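Local structure of putative alpha-galactosidase (Bacteroides fragilis, 4NZJ) at residues A[138-150]-A[156-168]. The protein probably hydrolyses terminal, non-reducing alpha-D-galactose residues from alpha-D-galactosides, as a glycoside hydrolase of family 27. Residues are numbered along the deposited sequence; the frame is centred on the assembly and turned at random.
Sequences YINIDDFWQLPER and LQIDKTKFPRGIK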
loop_
_atom_site.group_PDB
_atom_site.type_symbol
_atom_site.label_atom_id
_atom_site.label_comp_id
_atom_site.label_asym_id
_atom_site.label_seq_id
_atom_site.Cartn_x
_atom_site.Cartn_y
_atom_site.Cartn_z
ATOM N N TYR A 138 6.977 -0.700 3.332
ATOM C CA TYR A 138 7.427 0.696 3.233
ATOM C C TYR A 138 7.287 1.428 4.566
ATOM O O TYR A 138 6.238 1.372 5.217
ATOM C CB TYR A 138 6.674 1.450 2.123
ATOM C CG TYR A 138 7.121 1.020 0.749
ATOM C CD1 TYR A 138 8.180 1.657 0.105
ATOM C CD2 TYR A 138 6.514 -0.049 0.109
ATOM C CE1 TYR A 138 8.612 1.244 -1.141
ATOM C CE2 TYR A 138 6.940 -0.477 -1.134
ATOM C CZ TYR A 138 7.980 0.174 -1.761
ATOM O OH TYR A 138 8.394 -0.262 -2.998
ATOM N N ILE A 139 8.363 2.099 4.965
ATOM C CA ILE A 139 8.372 2.963 6.137
ATOM C C ILE A 139 8.746 4.349 5.623
ATOM O O ILE A 139 9.865 4.572 5.185
ATOM C CB ILE A 139 9.359 2.440 7.194
ATOM C CG1 ILE A 139 8.832 1.105 7.728
ATOM C CG2 ILE A 139 9.553 3.439 8.330
ATOM C CD1 ILE A 139 9.715 0.445 8.760
ATOM N N ASN A 140 7.782 5.260 5.639
ATOM C CA ASN A 140 7.903 6.526 4.926
ATOM C C ASN A 140 8.057 7.717 5.864
ATOM O O ASN A 140 7.139 8.058 6.624
ATOM C CB ASN A 140 6.696 6.725 4.008
ATOM C CG ASN A 140 6.596 5.667 2.915
ATOM O OD1 ASN A 140 7.555 4.957 2.612
ATOM N ND2 ASN A 140 5.423 5.565 2.309
ATOM N N ILE A 141 9.225 8.345 5.793
ATOM C CA ILE A 141 9.498 9.605 6.464
ATOM C C ILE A 141 8.747 10.684 5.695
ATOM O O ILE A 141 8.803 10.734 4.462
ATOM C CB ILE A 141 11.019 9.906 6.467
ATOM C CG1 ILE A 141 11.757 8.844 7.282
ATOM C CG2 ILE A 141 11.314 11.298 7.008
ATOM C CD1 ILE A 141 13.265 8.975 7.252
ATOM N N ASP A 142 8.039 11.539 6.420
ATOM C CA ASP A 142 7.272 12.611 5.802
ATOM C C ASP A 142 8.012 13.952 5.950
ATOM O O ASP A 142 9.240 13.979 5.968
ATOM C CB ASP A 142 5.850 12.634 6.376
ATOM C CG ASP A 142 4.833 13.214 5.395
ATOM O OD1 ASP A 142 4.379 12.479 4.486
ATOM O OD2 ASP A 142 4.505 14.411 5.529
ATOM N N ASP A 143 7.276 15.058 6.057
ATOM C CA ASP A 143 7.850 16.407 6.008
ATOM C C ASP A 143 8.709 16.688 7.255
ATOM O O ASP A 143 8.582 16.012 8.280
ATOM C CB ASP A 143 6.681 17.410 5.906
ATOM C CG ASP A 143 7.054 18.757 5.283
ATOM O OD1 ASP A 143 8.233 19.046 4.998
ATOM O OD2 ASP A 143 6.095 19.545 5.081
ATOM N N PHE A 144 9.587 17.687 7.153
ATOM C CA PHE A 144 10.427 18.170 8.268
ATOM C C PHE A 144 11.606 17.268 8.673
ATOM O O PHE A 144 12.166 17.453 9.757
ATOM C CB PHE A 144 9.606 18.486 9.531
ATOM C CG PHE A 144 8.610 19.599 9.369
ATOM C CD1 PHE A 144 7.311 19.329 8.967
ATOM C CD2 PHE A 144 8.956 20.905 9.682
ATOM C CE1 PHE A 144 6.381 20.346 8.858
ATOM C CE2 PHE A 144 8.032 21.928 9.568
ATOM C CZ PHE A 144 6.746 21.647 9.154
ATOM N N TRP A 145 12.002 16.320 7.826
ATOM C CA TRP A 145 13.280 15.620 8.034
ATOM C C TRP A 145 14.459 16.546 7.697
ATOM O O TRP A 145 15.584 16.333 8.160
ATOM C CB TRP A 145 13.357 14.334 7.203
ATOM C CG TRP A 145 13.312 14.578 5.735
ATOM C CD1 TRP A 145 12.208 14.579 4.936
ATOM C CD2 TRP A 145 14.426 14.871 4.885
ATOM N NE1 TRP A 145 12.565 14.868 3.634
ATOM C CE2 TRP A 145 13.922 15.052 3.582
ATOM C CE3 TRP A 145 15.802 15.018 5.105
ATOM C CZ2 TRP A 145 14.747 15.358 2.499
ATOM C CZ3 TRP A 145 16.618 15.317 4.029
ATOM C CH2 TRP A 145 16.088 15.486 2.743
ATOM N N GLN A 146 14.182 17.554 6.876
ATOM C CA GLN A 146 15.180 18.510 6.397
ATOM C C GLN A 146 15.016 19.877 7.053
ATOM O O GLN A 146 13.950 20.191 7.601
ATOM C CB GLN A 146 15.091 18.649 4.870
ATOM C CG GLN A 146 13.862 19.387 4.330
ATOM C CD GLN A 146 12.640 18.492 4.156
ATOM O OE1 GLN A 146 12.133 17.908 5.124
ATOM N NE2 GLN A 146 12.155 18.381 2.917
ATOM N N LEU A 147 16.064 20.693 6.971
ATOM C CA LEU A 147 16.049 22.040 7.526
ATOM C C LEU A 147 15.328 23.005 6.577
ATOM O O LEU A 147 15.101 22.681 5.408
ATOM C CB LEU A 147 17.477 22.523 7.802
ATOM C CG LEU A 147 18.265 21.706 8.831
ATOM C CD1 LEU A 147 19.645 22.311 9.032
ATOM C CD2 LEU A 147 17.529 21.611 10.159
ATOM N N PRO A 148 14.949 24.189 7.085
ATOM C CA PRO A 148 14.203 25.147 6.264
ATOM C C PRO A 148 14.888 25.576 4.967
ATOM O O PRO A 148 14.217 25.720 3.945
ATOM C CB PRO A 148 14.037 26.350 7.191
ATOM C CG PRO A 148 14.061 25.770 8.559
ATOM C CD PRO A 148 15.009 24.608 8.497
ATOM N N GLU A 149 16.201 25.774 5.010
ATOM C CA GLU A 149 16.928 26.303 3.860
ATOM C C GLU A 149 17.869 25.263 3.267
ATOM O O GLU A 149 18.446 24.436 3.982
ATOM C CB GLU A 149 17.731 27.544 4.254
ATOM C CG GLU A 149 16.906 28.674 4.854
ATOM C CD GLU A 149 15.816 29.180 3.921
ATOM O OE1 GLU A 149 16.043 29.240 2.694
ATOM O OE2 GLU A 149 14.723 29.522 4.419
ATOM N N ARG A 150 18.017 25.315 1.947
ATOM C CA ARG A 150 19.044 24.538 1.258
ATOM C C ARG A 150 20.408 25.001 1.759
ATOM O O ARG A 150 20.601 26.174 2.077
ATOM C CB ARG A 150 18.925 24.731 -0.260
ATOM C CG ARG A 150 19.849 23.849 -1.090
ATOM C CD ARG A 150 19.426 23.818 -2.552
ATOM N NE ARG A 150 18.127 23.182 -2.708
ATOM C CZ ARG A 150 17.922 21.881 -2.904
ATOM N NH1 ARG A 150 18.940 21.024 -3.002
ATOM N NH2 ARG A 150 16.679 21.431 -3.007
ATOM N N LEU A 156 20.066 19.684 0.133
ATOM C CA LEU A 156 19.150 19.633 1.269
ATOM C C LEU A 156 19.962 19.333 2.519
ATOM O O LEU A 156 20.955 18.595 2.463
ATOM C CB LEU A 156 18.096 18.554 1.057
ATOM C CG LEU A 156 17.106 18.822 -0.074
ATOM C CD1 LEU A 156 16.346 17.543 -0.402
ATOM C CD2 LEU A 156 16.158 19.958 0.276
ATOM N N GLN A 157 19.565 19.922 3.641
ATOM C CA GLN A 157 20.249 19.685 4.908
ATOM C C GLN A 157 19.408 18.779 5.782
ATOM O O GLN A 157 18.295 19.127 6.133
ATOM C CB GLN A 157 20.487 20.997 5.639
ATOM C CG GLN A 157 21.339 21.994 4.882
ATOM C CD GLN A 157 21.604 23.233 5.708
ATOM O OE1 GLN A 157 22.560 23.279 6.479
ATOM N NE2 GLN A 157 20.751 24.242 5.561
ATOM N N ILE A 158 19.935 17.612 6.125
ATOM C CA ILE A 158 19.250 16.723 7.060
ATOM C C ILE A 158 19.218 17.409 8.424
ATOM O O ILE A 158 20.203 18.003 8.849
ATOM C CB ILE A 158 19.963 15.363 7.185
ATOM C CG1 ILE A 158 19.910 14.603 5.857
ATOM C CG2 ILE A 158 19.322 14.527 8.286
ATOM C CD1 ILE A 158 20.974 13.537 5.725
ATOM N N ASP A 159 18.072 17.344 9.096
ATOM C CA ASP A 159 17.982 17.814 10.476
ATOM C C ASP A 159 18.726 16.795 11.340
ATOM O O ASP A 159 18.190 15.718 11.634
ATOM C CB ASP A 159 16.517 17.936 10.904
ATOM C CG ASP A 159 16.354 18.530 12.286
ATOM O OD1 ASP A 159 17.283 18.421 13.122
ATOM O OD2 ASP A 159 15.280 19.121 12.536
ATOM N N LYS A 160 19.950 17.140 11.735
ATOM C CA LYS A 160 20.817 16.208 12.466
ATOM C C LYS A 160 20.421 16.050 13.929
ATOM O O LYS A 160 20.920 15.161 14.610
ATOM C CB LYS A 160 22.281 16.632 12.362
ATOM C CG LYS A 160 22.820 16.613 10.939
ATOM C CD LYS A 160 22.610 15.258 10.279
ATOM C CE LYS A 160 23.519 14.190 10.872
ATOM N NZ LYS A 160 24.961 14.560 10.801
ATOM N N THR A 161 19.540 16.915 14.423
ATOM C CA THR A 161 18.996 16.718 15.763
ATOM C C THR A 161 18.070 15.502 15.723
ATOM O O THR A 161 18.102 14.649 16.616
ATOM C CB THR A 161 18.212 17.948 16.259
ATOM O OG1 THR A 161 19.064 19.099 16.237
ATOM C CG2 THR A 161 17.707 17.723 17.676
ATOM N N LYS A 162 17.253 15.432 14.679
ATOM C CA LYS A 162 16.336 14.314 14.470
ATOM C C LYS A 162 17.046 13.051 14.004
ATOM O O LYS A 162 16.711 11.944 14.446
ATOM C CB LYS A 162 15.271 14.692 13.438
ATOM C CG LYS A 162 14.370 15.820 13.900
ATOM C CD LYS A 162 13.310 16.153 12.869
ATOM C CE LYS A 162 12.462 17.310 13.365
ATOM N NZ LYS A 162 11.398 17.664 12.400
ATOM N N PHE A 163 18.016 13.224 13.106
ATOM C CA PHE A 163 18.728 12.106 12.481
ATOM C C PHE A 163 20.227 12.293 12.666
ATOM O O PHE A 163 20.933 12.677 11.739
ATOM C CB PHE A 163 18.332 12.000 10.999
ATOM C CG PHE A 163 16.873 11.714 10.804
ATOM C CD1 PHE A 163 16.380 10.429 10.966
ATOM C CD2 PHE A 163 15.979 12.739 10.511
ATOM C CE1 PHE A 163 15.036 10.159 10.815
ATOM C CE2 PHE A 163 14.627 12.473 10.357
ATOM C CZ PHE A 163 14.155 11.182 10.511
ATOM N N PRO A 164 20.722 12.029 13.890
ATOM C CA PRO A 164 22.112 12.353 14.217
ATOM C C PRO A 164 23.139 11.508 13.465
ATOM O O PRO A 164 24.300 11.892 13.389
ATOM C CB PRO A 164 22.197 12.126 15.733
ATOM C CG PRO A 164 21.013 11.304 16.096
ATOM C CD PRO A 164 19.964 11.533 15.055
ATOM N N ARG A 165 22.709 10.379 12.904
ATOM C CA ARG A 165 23.590 9.562 12.074
ATOM C C ARG A 165 23.169 9.599 10.615
ATOM O O ARG A 165 23.600 8.769 9.819
ATOM C CB ARG A 165 23.643 8.132 12.612
ATOM C CG ARG A 165 24.274 8.080 13.993
ATOM C CD ARG A 165 24.360 6.672 14.554
ATOM N NE ARG A 165 23.075 6.186 15.045
ATOM C CZ ARG A 165 22.933 5.088 15.788
ATOM N NH1 ARG A 165 23.995 4.355 16.110
ATOM N NH2 ARG A 165 21.729 4.713 16.202
ATOM N N GLY A 166 22.347 10.584 10.260
ATOM C CA GLY A 166 21.873 10.744 8.895
ATOM C C GLY A 166 20.728 9.820 8.535
ATOM O O GLY A 166 20.286 8.999 9.343
ATOM N N ILE A 167 20.254 9.975 7.304
ATOM C CA ILE A 167 19.193 9.147 6.753
ATOM C C ILE A 167 19.726 7.767 6.363
ATOM O O ILE A 167 19.023 6.767 6.512
ATOM C CB ILE A 167 18.539 9.817 5.525
ATOM C CG1 ILE A 167 17.926 11.176 5.906
ATOM C CG2 ILE A 167 17.482 8.914 4.902
ATOM C CD1 ILE A 167 16.812 11.105 6.920
ATOM N N LYS A 168 20.958 7.695 5.868
ATOM C CA LYS A 168 21.507 6.405 5.448
ATOM C C LYS A 168 21.519 5.370 6.569
ATOM O O LYS A 168 21.265 4.190 6.318
ATOM C CB LYS A 168 22.908 6.541 4.847
ATOM C CG LYS A 168 23.355 5.271 4.128
ATOM C CD LYS A 168 24.648 5.461 3.355
ATOM C CE LYS A 168 24.974 4.233 2.517
ATOM N NZ LYS A 168 25.008 2.978 3.324
HETATM O O HOH W 1 13.359 19.992 10.658
HETATM O O HOH W 2 17.364 21.773 3.884
#
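W145 carries much of the contact between 138-150 and 156-168. Its CB lies 3.9 Å from CE2 of F163; from there chi1 of 63° sets CG between the backbone N and the carbonyl carbon, and the indole runs along 156-168. At the ring edge CZ3 meets CG1 of I158 at 3.8 Å, and beyond it CH2 touches CD1 of L156, whose side chain crosses the indole at about a right angle. Tryptophan suits the place: its benzo edge packs on aliphatic groups while the buried NE1 donates to the carbonyl O of Y184. This loop belongs to a beta-alpha-beta unit of the TIM barrel, leading from strand 138-140 toward helix 166-176. CD1 of I141 and CD1 of I167 meet tip to tip, and the latter also lies over the centre of the F163 ring, 3.9 Å above its plane. A single bridge joins the backbones, D159 N to W145 O (2.8 Å) and L147 N to Q157 O (2.9 Å). Q157, long enough to pass L147, donates NE2 to E149 O at 2.8 Å, with that oxygen in its amide plane. K162, extended beyond CG, brings NZ to F144 O (2.8 Å) and also to Q112 O.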